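Local coordinates for protein Sf11-rnase (Nicotiana alata, PDB 1IOO) that cleaves RNA as a secreted T2-family ribonuclease of the style and is associated with the self-incompatibility by which the plant rejects its own pollen, at residues Y4-L9 / D150-E155. Numbering follows the deposited sequence.
Sequences YLQLVL and DIKCAE
The strand that carries Gln6 and Val8 and the strand that carries Asp150 and Lys152 run in roughly the same direction, their axes 39° apart and 9.3 Å from each other at the closest approach, too far for backbone pairing. Two strands so separated can still be linked by long side chains, and here Gln6 and Lys152 reach for each other from opposite directions. Gln6 has CG anti to its backbone N (chi1 -179°) and an extended chain, which brings the amide oxygen within bonding distance of the lysine nitrogen. Lys152 NZ donates to Gln6 OE1 over 3.0 Å, standing 46° above the carbonyl plane instead of on a lone pair. Lys152 CE follows at 3.2 Å from the same OE1. Val8 crosses the end of the lysine nearly at a right angle, with CG2 3.8 Å from NZ. Asp150 takes a lesser part, its CB 4.3 Å from Gln6 OE1, while its carboxylate is engaged by the backbone N of Ser183. A leucine here in place of Gln6 would probably leave the ammonium of Lys152 without this amide acceptor. Strand 162-170, whose Glu165 touches Lys152, pairs antiparallel with both strands, lying between them in the central T2 sheet. Strand 4-10 pairs along its other edge with 30-37, whose catalytic His32 is touched by Val8. From strand 150-154, Ile151 packs against helix 134-145.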
loop_
_atom_site.group_PDB
_atom_site.type_symbol
_atom_site.label_atom_id
_atom_site.label_comp_id
_atom_site.label_asym_id
_atom_site.label_seq_id
_atom_site.Cartn_x
_atom_site.Cartn_y
_atom_site.Cartn_z
ATOM N N TYR A 4 7.218 6.325 12.190
ATOM C CA TYR A 4 5.972 5.605 11.934
ATOM C C TYR A 4 6.104 4.587 10.813
ATOM O O TYR A 4 7.093 4.558 10.082
ATOM C CB TYR A 4 4.867 6.606 11.567
ATOM C CG TYR A 4 5.121 7.358 10.272
ATOM C CD1 TYR A 4 4.641 6.877 9.053
ATOM C CD2 TYR A 4 5.882 8.529 10.259
ATOM C CE1 TYR A 4 4.916 7.541 7.856
ATOM C CE2 TYR A 4 6.163 9.198 9.070
ATOM C CZ TYR A 4 5.682 8.703 7.874
ATOM O OH TYR A 4 5.987 9.350 6.698
ATOM N N LEU A 5 5.092 3.733 10.708
ATOM C CA LEU A 5 5.001 2.746 9.645
ATOM C C LEU A 5 3.851 3.109 8.730
ATOM O O LEU A 5 2.751 3.395 9.204
ATOM C CB LEU A 5 4.707 1.353 10.206
ATOM C CG LEU A 5 5.783 0.510 10.870
ATOM C CD1 LEU A 5 5.125 -0.732 11.455
ATOM C CD2 LEU A 5 6.842 0.119 9.847
ATOM N N GLN A 6 4.093 3.126 7.428
ATOM C CA GLN A 6 3.025 3.430 6.503
ATOM C C GLN A 6 2.660 2.220 5.665
ATOM O O GLN A 6 3.474 1.723 4.886
ATOM C CB GLN A 6 3.396 4.590 5.565
ATOM C CG GLN A 6 2.250 4.905 4.604
ATOM C CD GLN A 6 2.552 6.006 3.614
ATOM O OE1 GLN A 6 1.692 6.381 2.817
ATOM N NE2 GLN A 6 3.773 6.528 3.652
ATOM N N LEU A 7 1.455 1.704 5.874
ATOM C CA LEU A 7 0.965 0.625 5.042
ATOM C C LEU A 7 0.409 1.219 3.764
ATOM O O LEU A 7 -0.515 2.037 3.807
ATOM C CB LEU A 7 -0.134 -0.170 5.759
ATOM C CG LEU A 7 -0.775 -1.287 4.921
ATOM C CD1 LEU A 7 0.196 -2.450 4.772
ATOM C CD2 LEU A 7 -2.063 -1.755 5.587
ATOM N N VAL A 8 1.006 0.867 2.633
ATOM C CA VAL A 8 0.557 1.395 1.357
ATOM C C VAL A 8 -0.231 0.358 0.593
ATOM O O VAL A 8 0.295 -0.697 0.236
ATOM C CB VAL A 8 1.740 1.867 0.494
ATOM C CG1 VAL A 8 1.224 2.468 -0.814
ATOM C CG2 VAL A 8 2.566 2.883 1.270
ATOM N N LEU A 9 -1.503 0.658 0.359
ATOM C CA LEU A 9 -2.383 -0.247 -0.364
ATOM C C LEU A 9 -2.653 0.265 -1.770
ATOM O O LEU A 9 -3.046 1.416 -1.965
ATOM C CB LEU A 9 -3.711 -0.415 0.380
ATOM C CG LEU A 9 -3.603 -1.005 1.792
ATOM C CD1 LEU A 9 -4.976 -0.994 2.453
ATOM C CD2 LEU A 9 -3.050 -2.423 1.743
ATOM N N ASP A 150 -3.389 8.748 4.034
ATOM C CA ASP A 150 -2.854 9.498 2.909
ATOM C C ASP A 150 -3.456 8.998 1.614
ATOM O O ASP A 150 -3.203 7.870 1.196
ATOM C CB ASP A 150 -1.322 9.433 2.834
ATOM C CG ASP A 150 -0.747 10.408 1.799
ATOM O OD1 ASP A 150 -1.321 11.506 1.630
ATOM O OD2 ASP A 150 0.285 10.091 1.166
ATOM N N ILE A 151 -4.309 9.821 1.014
ATOM C CA ILE A 151 -4.931 9.478 -0.256
ATOM C C ILE A 151 -4.016 9.900 -1.399
ATOM O O ILE A 151 -3.754 11.086 -1.583
ATOM C CB ILE A 151 -6.293 10.182 -0.398
ATOM C CG1 ILE A 151 -7.151 9.925 0.852
ATOM C CG2 ILE A 151 -7.000 9.700 -1.654
ATOM C CD1 ILE A 151 -7.298 8.461 1.218
ATOM N N LYS A 152 -3.512 8.924 -2.146
ATOM C CA LYS A 152 -2.567 9.203 -3.221
ATOM C C LYS A 152 -3.217 9.090 -4.588
ATOM O O LYS A 152 -3.886 8.105 -4.892
ATOM C CB LYS A 152 -1.382 8.240 -3.108
ATOM C CG LYS A 152 -0.724 8.267 -1.731
ATOM C CD LYS A 152 0.405 7.264 -1.629
ATOM C CE LYS A 152 1.013 7.259 -0.235
ATOM N NZ LYS A 152 2.169 6.326 -0.171
ATOM N N CYS A 153 -3.006 10.102 -5.421
ATOM C CA CYS A 153 -3.588 10.096 -6.748
ATOM C C CYS A 153 -2.536 10.021 -7.824
ATOM O O CYS A 153 -1.363 10.335 -7.612
ATOM C CB CYS A 153 -4.410 11.357 -7.000
ATOM S SG CYS A 153 -5.943 11.474 -6.038
ATOM N N ALA A 154 -2.979 9.573 -8.989
ATOM C CA ALA A 154 -2.158 9.522 -10.170
ATOM C C ALA A 154 -2.937 10.109 -11.323
ATOM O O ALA A 154 -4.167 10.077 -11.321
ATOM C CB ALA A 154 -1.757 8.089 -10.485
ATOM N N GLU A 155 -2.235 10.697 -12.280
ATOM C CA GLU A 155 -2.899 11.258 -13.439
ATOM C C GLU A 155 -2.382 10.621 -14.716
ATOM O O GLU A 155 -1.407 11.091 -15.298
ATOM C CB GLU A 155 -2.719 12.783 -13.502
ATOM C CG GLU A 155 -3.454 13.539 -12.401
ATOM C CD GLU A 155 -3.519 15.041 -12.637
ATOM O OE1 GLU A 155 -3.936 15.767 -11.711
ATOM O OE2 GLU A 155 -3.167 15.501 -13.743
#